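Local coordinates for protein glucose-6-phosphate 1-dehydrogenase (Kluyveromyces lactis, PDB 7E6I) that catalyses the NADP+-dependent oxidation of glucose 6-phosphate to 6-phosphogluconolactone, probably the rate-limiting first step of the oxidative pentose phosphate pathway, at residues Glu177-Asp182 with Ser428-Asp433; Tyr231-Gly236 with Glu309-Val314; Leu253-Pro258 with Asp268-Val273. All coordinates share one frame; numbering follows the deposited sequence.

Contact 1 of 3, residues Glu177-Asp182 with Ser428-Asp433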
# COMPACT_ATOMS: atom_id res chain seq x y z
N GLU A 177 6.70 18.60 -3.04
CA GLU A 177 7.86 18.11 -2.31
C GLU A 177 7.54 16.90 -1.42
O GLU A 177 8.47 16.20 -0.99
CB GLU A 177 8.43 19.23 -1.43
CG GLU A 177 8.77 20.50 -2.21
CD GLU A 177 8.91 21.73 -1.32
OE1 GLU A 177 9.95 22.42 -1.42
OE2 GLU A 177 7.97 22.00 -0.53
N LEU A 178 6.26 16.66 -1.14
CA LEU A 178 5.81 15.60 -0.24
C LEU A 178 5.56 14.30 -1.01
O LEU A 178 4.89 14.31 -2.05
CB LEU A 178 4.53 16.05 0.45
CG LEU A 178 4.52 16.28 1.95
CD1 LEU A 178 5.94 16.29 2.52
CD2 LEU A 178 3.76 17.56 2.26
N PHE A 179 6.07 13.19 -0.50
CA PHE A 179 5.83 11.88 -1.12
C PHE A 179 5.30 10.94 -0.05
O PHE A 179 6.08 10.30 0.67
CB PHE A 179 7.10 11.35 -1.76
CG PHE A 179 7.46 12.04 -3.05
CD1 PHE A 179 8.00 13.32 -3.04
CD2 PHE A 179 7.25 11.41 -4.28
CE1 PHE A 179 8.33 13.95 -4.23
CE2 PHE A 179 7.57 12.03 -5.47
CZ PHE A 179 8.12 13.30 -5.45
N ARG A 180 3.97 10.86 0.06
CA ARG A 180 3.30 10.03 1.06
C ARG A 180 3.15 8.61 0.54
O ARG A 180 2.55 8.39 -0.52
CB ARG A 180 1.93 10.60 1.42
CG ARG A 180 1.93 11.91 2.17
CD ARG A 180 0.50 12.30 2.54
NE ARG A 180 0.33 13.72 2.83
CZ ARG A 180 0.31 14.67 1.90
NH1 ARG A 180 0.43 14.37 0.62
NH2 ARG A 180 0.14 15.95 2.25
N ILE A 181 3.63 7.66 1.30
CA ILE A 181 3.73 6.28 0.86
C ILE A 181 2.57 5.47 1.42
O ILE A 181 2.31 5.48 2.63
CB ILE A 181 5.07 5.67 1.28
CG1 ILE A 181 6.16 6.08 0.28
CG2 ILE A 181 4.96 4.13 1.37
CD1 ILE A 181 7.47 5.35 0.51
N ASP A 182 1.87 4.79 0.51
CA ASP A 182 1.13 3.55 0.78
C ASP A 182 1.87 2.48 -0.02
O ASP A 182 1.89 2.53 -1.26
CB ASP A 182 -0.33 3.70 0.34
CG ASP A 182 -1.18 2.48 0.68
OD1 ASP A 182 -0.74 1.33 0.41
OD2 ASP A 182 -2.31 2.69 1.20
N SER A 428 2.88 9.60 -9.03
CA SER A 428 1.76 8.76 -9.46
C SER A 428 1.40 7.72 -8.41
O SER A 428 0.22 7.41 -8.22
CB SER A 428 2.12 8.06 -10.77
OG SER A 428 2.32 9.02 -11.78
N ASN A 429 2.40 7.20 -7.70
CA ASN A 429 2.20 6.15 -6.72
C ASN A 429 2.29 6.66 -5.29
O ASN A 429 2.70 5.91 -4.39
CB ASN A 429 3.22 5.04 -6.96
CG ASN A 429 3.16 4.50 -8.38
OD1 ASN A 429 2.11 4.54 -9.00
ND2 ASN A 429 4.28 4.00 -8.88
N PHE A 430 1.91 7.91 -5.04
CA PHE A 430 1.93 8.46 -3.69
C PHE A 430 0.62 9.17 -3.41
O PHE A 430 -0.06 9.64 -4.33
CB PHE A 430 3.11 9.40 -3.51
CG PHE A 430 4.44 8.77 -3.80
CD1 PHE A 430 4.94 8.73 -5.09
CD2 PHE A 430 5.20 8.23 -2.78
CE1 PHE A 430 6.17 8.14 -5.35
CE2 PHE A 430 6.43 7.65 -3.02
CZ PHE A 430 6.92 7.60 -4.30
N VAL A 431 0.25 9.23 -2.12
CA VAL A 431 -1.05 9.74 -1.70
C VAL A 431 -1.00 11.26 -1.65
O VAL A 431 -0.07 11.85 -1.10
CB VAL A 431 -1.45 9.17 -0.32
CG1 VAL A 431 -2.91 9.43 -0.08
CG2 VAL A 431 -1.13 7.67 -0.22
N ARG A 432 -2.03 11.89 -2.20
CA ARG A 432 -2.17 13.33 -2.16
C ARG A 432 -3.04 13.75 -0.97
O ARG A 432 -3.79 12.95 -0.41
CB ARG A 432 -2.76 13.85 -3.47
CG ARG A 432 -2.41 15.28 -3.79
CD ARG A 432 -2.74 15.61 -5.23
NE ARG A 432 -4.17 15.73 -5.46
CZ ARG A 432 -4.71 15.74 -6.68
NH1 ARG A 432 -3.92 15.62 -7.75
NH2 ARG A 432 -6.02 15.85 -6.84
N ASP A 433 -2.93 15.03 -0.60
CA ASP A 433 -3.60 15.50 0.61
C ASP A 433 -5.12 15.43 0.50
O ASP A 433 -5.80 15.04 1.47
CB ASP A 433 -3.13 16.91 0.96
CG ASP A 433 -3.43 17.92 -0.14
OD1 ASP A 433 -3.23 17.59 -1.33
OD2 ASP A 433 -3.86 19.05 0.18
O HOH W 1 2.31 12.27 -1.94
O HOH W 2 3.17 5.10 -1.90

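Contact 2 of 3, residues Tyr231-Gly236 with Glu309-Val314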
# COMPACT_ATOMS: atom_id res chain seq x y z
N TYR A 231 -1.34 -3.46 21.05
CA TYR A 231 -1.18 -2.39 20.08
C TYR A 231 -2.31 -2.40 19.06
O TYR A 231 -2.86 -1.35 18.71
CB TYR A 231 0.16 -2.54 19.37
CG TYR A 231 1.35 -2.28 20.26
CD1 TYR A 231 1.48 -1.08 20.95
CD2 TYR A 231 2.34 -3.25 20.43
CE1 TYR A 231 2.57 -0.84 21.77
CE2 TYR A 231 3.43 -3.02 21.25
CZ TYR A 231 3.54 -1.82 21.91
OH TYR A 231 4.61 -1.59 22.73
N PHE A 232 -2.65 -3.58 18.55
CA PHE A 232 -3.66 -3.67 17.51
C PHE A 232 -5.03 -3.23 18.01
O PHE A 232 -5.88 -2.85 17.20
CB PHE A 232 -3.72 -5.11 16.99
CG PHE A 232 -4.42 -5.26 15.67
CD1 PHE A 232 -3.76 -4.96 14.49
CD2 PHE A 232 -5.72 -5.73 15.61
CE1 PHE A 232 -4.40 -5.12 13.27
CE2 PHE A 232 -6.35 -5.88 14.40
CZ PHE A 232 -5.69 -5.58 13.22
N ASP A 233 -5.22 -3.22 19.34
CA ASP A 233 -6.55 -3.02 19.89
C ASP A 233 -7.13 -1.67 19.50
O ASP A 233 -8.31 -1.56 19.20
CB ASP A 233 -6.51 -3.16 21.41
CG ASP A 233 -7.88 -3.35 22.00
OD1 ASP A 233 -8.47 -4.42 21.74
OD2 ASP A 233 -8.39 -2.44 22.69
N SER A 234 -6.30 -0.64 19.50
CA SER A 234 -6.77 0.68 19.12
C SER A 234 -6.73 0.91 17.61
O SER A 234 -7.15 1.98 17.16
CB SER A 234 -5.92 1.74 19.82
OG SER A 234 -4.55 1.54 19.49
N ILE A 235 -6.22 -0.05 16.84
CA ILE A 235 -6.10 0.06 15.39
C ILE A 235 -7.30 -0.62 14.73
O ILE A 235 -8.19 0.06 14.19
CB ILE A 235 -4.80 -0.58 14.87
CG1 ILE A 235 -3.56 0.02 15.53
CG2 ILE A 235 -4.70 -0.40 13.37
CD1 ILE A 235 -3.53 1.51 15.54
N GLY A 236 -7.32 -1.96 14.75
CA GLY A 236 -8.33 -2.75 14.07
C GLY A 236 -8.03 -2.94 12.59
O GLY A 236 -7.26 -2.20 11.98
N GLU A 309 -9.89 -8.31 28.33
CA GLU A 309 -10.76 -9.43 28.01
C GLU A 309 -12.10 -9.00 27.45
O GLU A 309 -12.80 -9.83 26.87
CB GLU A 309 -10.95 -10.32 29.25
CG GLU A 309 -10.03 -11.56 29.26
CD GLU A 309 -8.54 -11.23 29.43
OE1 GLU A 309 -8.19 -10.43 30.33
OE2 GLU A 309 -7.71 -11.78 28.66
N ASP A 310 -12.48 -7.73 27.59
CA ASP A 310 -13.71 -7.21 27.02
C ASP A 310 -13.50 -6.56 25.64
O ASP A 310 -14.38 -5.81 25.18
CB ASP A 310 -14.34 -6.20 27.98
CG ASP A 310 -13.42 -5.02 28.25
OD1 ASP A 310 -12.19 -5.17 28.07
OD2 ASP A 310 -13.93 -3.95 28.65
N SER A 311 -12.37 -6.81 25.00
CA SER A 311 -12.01 -6.11 23.77
C SER A 311 -12.99 -6.42 22.64
O SER A 311 -13.26 -7.58 22.33
CB SER A 311 -10.60 -6.49 23.35
OG SER A 311 -10.32 -6.00 22.06
N LYS A 312 -13.51 -5.36 22.01
CA LYS A 312 -14.33 -5.49 20.82
C LYS A 312 -13.53 -5.31 19.53
O LYS A 312 -14.11 -4.96 18.49
CB LYS A 312 -15.49 -4.49 20.86
CG LYS A 312 -16.40 -4.62 22.08
CD LYS A 312 -17.79 -4.05 21.78
CE LYS A 312 -17.72 -2.54 21.49
NZ LYS A 312 -18.53 -1.72 22.45
N CYS A 313 -12.22 -5.52 19.56
CA CYS A 313 -11.38 -5.23 18.40
C CYS A 313 -11.75 -6.12 17.22
O CYS A 313 -11.88 -7.34 17.36
CB CYS A 313 -9.91 -5.39 18.74
SG CYS A 313 -8.83 -4.89 17.39
N VAL A 314 -11.88 -5.51 16.05
CA VAL A 314 -12.23 -6.22 14.82
C VAL A 314 -10.94 -6.70 14.15
O VAL A 314 -10.10 -5.88 13.76
CB VAL A 314 -13.03 -5.31 13.88
CG1 VAL A 314 -13.33 -6.02 12.61
CG2 VAL A 314 -14.33 -4.87 14.53

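Contact 3 of 3, residues Leu253-Pro258 with Asp268-Val273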
# COMPACT_ATOMS: atom_id res chain seq x y z
N LEU A 253 -9.21 0.48 -9.52
CA LEU A 253 -10.14 -0.33 -10.31
C LEU A 253 -11.38 0.43 -10.75
O LEU A 253 -12.05 -0.00 -11.69
CB LEU A 253 -10.61 -1.54 -9.50
CG LEU A 253 -9.56 -2.58 -9.12
CD1 LEU A 253 -10.10 -3.48 -7.99
CD2 LEU A 253 -9.12 -3.40 -10.33
N THR A 254 -11.72 1.54 -10.07
CA THR A 254 -12.97 2.22 -10.34
C THR A 254 -12.81 3.61 -10.94
O THR A 254 -13.79 4.16 -11.46
CB THR A 254 -13.82 2.34 -9.06
OG1 THR A 254 -13.06 3.02 -8.05
CG2 THR A 254 -14.23 0.98 -8.52
N MET A 255 -11.61 4.21 -10.89
CA MET A 255 -11.47 5.57 -11.40
C MET A 255 -11.71 5.61 -12.90
O MET A 255 -11.64 4.59 -13.60
CB MET A 255 -10.09 6.14 -11.13
CG MET A 255 -8.96 5.43 -11.87
SD MET A 255 -7.33 5.83 -11.26
CE MET A 255 -6.76 6.87 -12.62
N GLU A 256 -11.97 6.81 -13.41
CA GLU A 256 -11.97 7.04 -14.85
C GLU A 256 -10.54 7.22 -15.36
O GLU A 256 -9.58 7.33 -14.58
CB GLU A 256 -12.79 8.28 -15.22
CG GLU A 256 -14.23 8.25 -14.73
CD GLU A 256 -15.08 7.18 -15.42
OE1 GLU A 256 -14.93 6.99 -16.65
OE2 GLU A 256 -15.89 6.54 -14.72
N ARG A 257 -10.42 7.25 -16.68
CA ARG A 257 -9.11 7.29 -17.32
C ARG A 257 -8.47 8.66 -17.12
O ARG A 257 -9.13 9.68 -17.34
CB ARG A 257 -9.24 6.96 -18.81
CG ARG A 257 -7.96 7.12 -19.64
CD ARG A 257 -8.26 7.24 -21.15
NE ARG A 257 -8.95 6.04 -21.61
CZ ARG A 257 -8.34 4.97 -22.11
NH1 ARG A 257 -7.01 4.96 -22.25
NH2 ARG A 257 -9.06 3.90 -22.48
N PRO A 258 -7.23 8.73 -16.68
CA PRO A 258 -6.57 10.05 -16.62
C PRO A 258 -6.51 10.67 -18.01
O PRO A 258 -6.19 10.00 -18.99
CB PRO A 258 -5.18 9.73 -16.05
CG PRO A 258 -5.17 8.27 -15.67
CD PRO A 258 -6.39 7.62 -16.20
N ASP A 268 -5.88 13.09 -9.71
CA ASP A 268 -7.19 13.73 -9.85
C ASP A 268 -8.30 12.70 -10.03
O ASP A 268 -9.40 12.88 -9.51
CB ASP A 268 -7.20 14.68 -11.05
CG ASP A 268 -6.40 15.96 -10.82
OD1 ASP A 268 -6.12 16.33 -9.66
OD2 ASP A 268 -6.06 16.60 -11.84
N GLU A 269 -8.04 11.64 -10.81
CA GLU A 269 -9.10 10.67 -11.04
C GLU A 269 -9.34 9.81 -9.80
O GLU A 269 -10.49 9.42 -9.53
CB GLU A 269 -8.77 9.80 -12.25
CG GLU A 269 -8.70 10.56 -13.57
CD GLU A 269 -9.95 11.39 -13.88
OE1 GLU A 269 -11.07 10.96 -13.52
OE2 GLU A 269 -9.82 12.47 -14.49
N LYS A 270 -8.29 9.52 -9.03
CA LYS A 270 -8.49 8.80 -7.77
C LYS A 270 -9.34 9.63 -6.80
O LYS A 270 -10.34 9.13 -6.26
CB LYS A 270 -7.14 8.43 -7.17
CG LYS A 270 -6.38 7.41 -8.00
CD LYS A 270 -4.93 7.32 -7.57
CE LYS A 270 -4.77 6.38 -6.41
NZ LYS A 270 -3.43 6.39 -5.75
N VAL A 271 -8.98 10.90 -6.61
CA VAL A 271 -9.78 11.78 -5.77
C VAL A 271 -11.21 11.85 -6.29
O VAL A 271 -12.17 11.78 -5.51
CB VAL A 271 -9.14 13.18 -5.69
CG1 VAL A 271 -10.04 14.13 -4.91
CG2 VAL A 271 -7.75 13.11 -5.05
N LYS A 272 -11.37 11.95 -7.61
CA LYS A 272 -12.70 12.08 -8.20
C LYS A 272 -13.59 10.89 -7.87
O LYS A 272 -14.76 11.06 -7.54
CB LYS A 272 -12.60 12.27 -9.71
CG LYS A 272 -13.98 12.51 -10.33
CD LYS A 272 -13.89 13.07 -11.73
CE LYS A 272 -15.00 12.52 -12.61
NZ LYS A 272 -15.13 13.29 -13.88
N VAL A 273 -13.07 9.66 -8.01
CA VAL A 273 -13.95 8.54 -7.74
C VAL A 273 -14.21 8.42 -6.23
O VAL A 273 -15.32 8.07 -5.81
CB VAL A 273 -13.40 7.23 -8.36
CG1 VAL A 273 -12.15 6.70 -7.61
CG2 VAL A 273 -14.48 6.18 -8.39
O HOH W 3 -12.14 9.37 -11.84

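Contact 1 of 3, residues Glu177-Asp182 with Ser428-Asp433
Phe179 and Phe430 meet as a T-shaped pair: the CD2 edge of Phe179 points into the face of Phe430, with ring planes 86° apart and centroids 5.0 Å apart. CB of Phe179 adds a CH-pi contact over the Phe430 ring, while Ile181 reaches the rim of that ring, its CG1 3.7 Å from CE2. The Phe430 ring is thus held over a face by one strand residue and at an edge by another.

Two direct hydrogen bonds make up the polar part. Val431 N donates to Arg180 O at 2.9 Å, and Arg180 returns a bond from NH1 to Val431 O at 3.1 Å. The extended Arg180 chain, with CG anti to the carbonyl carbon (chi1 -68°), carries the guanidinium past Val431 to Asp433, whose CA lies over one guanidinium face; the charge of the group is met by a salt bridge to Glu175.

Two waters bridge the segments. One accepts from Arg180 N and lies 2.6 Å from Val431 O; a second accepts from Asp182 N at 2.8 Å and donates to Asn429 O.

The loop 428-433 crosses strand 178-181, the outermost strand of the parallel Rossmann sheet, just before Asp182 leaves it to hydrogen-bond His245, probably the catalytic base, in the manner of an Asp-His dyad.

Contact 2 of 3, residues Tyr231-Gly236 with Glu309-Val314
A very short hydrogen bond, 2.5 Å from Ser311 OG to Asp233 OD1, ties the two segments together. The same hydroxyl is the pivot of an ST turn, since Ser311 OG accepts from Cys313 N at 3.2 Å. One side-chain oxygen thus shapes its own loop and fastens it to segment 231-236. Ser311 OG and Asp233 CG each stand anti to their backbone N (chi1 170° and -164°), which brings hydroxyl and carboxylate tip to tip. Tyr301 OH is a second partner of the same carboxylate oxygen, so two hydroxyls meet OD1 and probably restrict the rotation of the carboxylate.

Beside this polar clasp, Cys313 SG packs against both Phe232 and Gly236. It lies 3.7 Å from Phe232 CD2 in an oblique sulfur-aromatic contact and 4.0 Å from Gly236 CA. Gly236 has a positive phi of 82°, a conformation that favours glycine. The turn that leads to it is held at Phe232 O, which accepts from both Ile235 N and Gly236 N.

The contact joins the short connection between helices 229-232 and 236-254 to the loop leading into strand 316-321. It also backs the sugar-phosphate site, because the Phe232 side chain touches Asp240 and Lys339 of the glucose 6-phosphate pocket. On the flank of the ring, the carbonyl of Val314 meets the edge of Phe232, with O 3.8 Å from CE2.

Contact 3 of 3, residues Leu253-Pro258 with Asp268-Val273
Met255 and Glu269 cross at about a right angle, and the methyl end of the thioether lands against the base of the glutamate, with CE 3.6 Å from Glu269 CB. Two torsions place it there: CG lies between the backbone N and the carbonyl carbon (chi1 66°), and the chain bends at its sulfur. SD then passes across Lys270 at an oblique angle, 3.7 Å from its CG, so the methionine bridges two consecutive residues of the helix.

A turn further on, Val273 makes a second right-angled crossing, this time with Thr254. Its CG2 methyl approaches OG1 at 3.5 Å, while CB and CG1 lie against the CA of Met255. The threonine hydroxyl is not left without a partner, as it is hydrogen-bonded to Leu250 O in its own helix.

Glu269 makes both apolar and water-mediated contacts. Its CB and CG pack against Glu256 O, with CG 3.8 Å from Pro258 CA, and the bend at chi2 (-54°) turns the carboxylate so that OE1 reaches a water. No direct hydrogen bond crosses the contact; this water does the joining. It accepts from Glu256 N at 3.0 Å and donates both to Glu269 O and to Glu269 OE1, gripping the first backbone amide beyond Met255. An alanine in place of Glu269 would probably leave this water without its carboxylate acceptor and open a gap beside Glu256 O and Pro258.

In the fold, the contact packs the C-terminal end of helix 236-254, and the chain leaving it, against helix 263-276. Val271 of the latter helix touches helix 433-451, and Lys270 NZ links helix 236-254, through Gln248, to helix 433-451, through Glu435.

Overall arrangement
Helix 236-254 is the thread common to all three contacts. Contact 2 lies at its start and contact 3 at its end, with centres 33 Å apart, while contact 1 meets its middle through Asp182 and His245. Contacts 1 and 3 touch directly: Arg432 NH2 forms a salt bridge of 2.9 Å with Asp268 OD1, while NE of Arg432 pairs with Asp434, and their centres are 16 Å apart. Contact 2 stays separate, about 13 Å from contact 1 by nearest atoms. Bound glucose 6-phosphate lies between contacts 1 and 2, about 7 Å from the Asp182 side chain and about 5 Å from that of Phe232 by nearest atoms. Contact 1 alone joins the coenzyme-binding and C-terminal family regions.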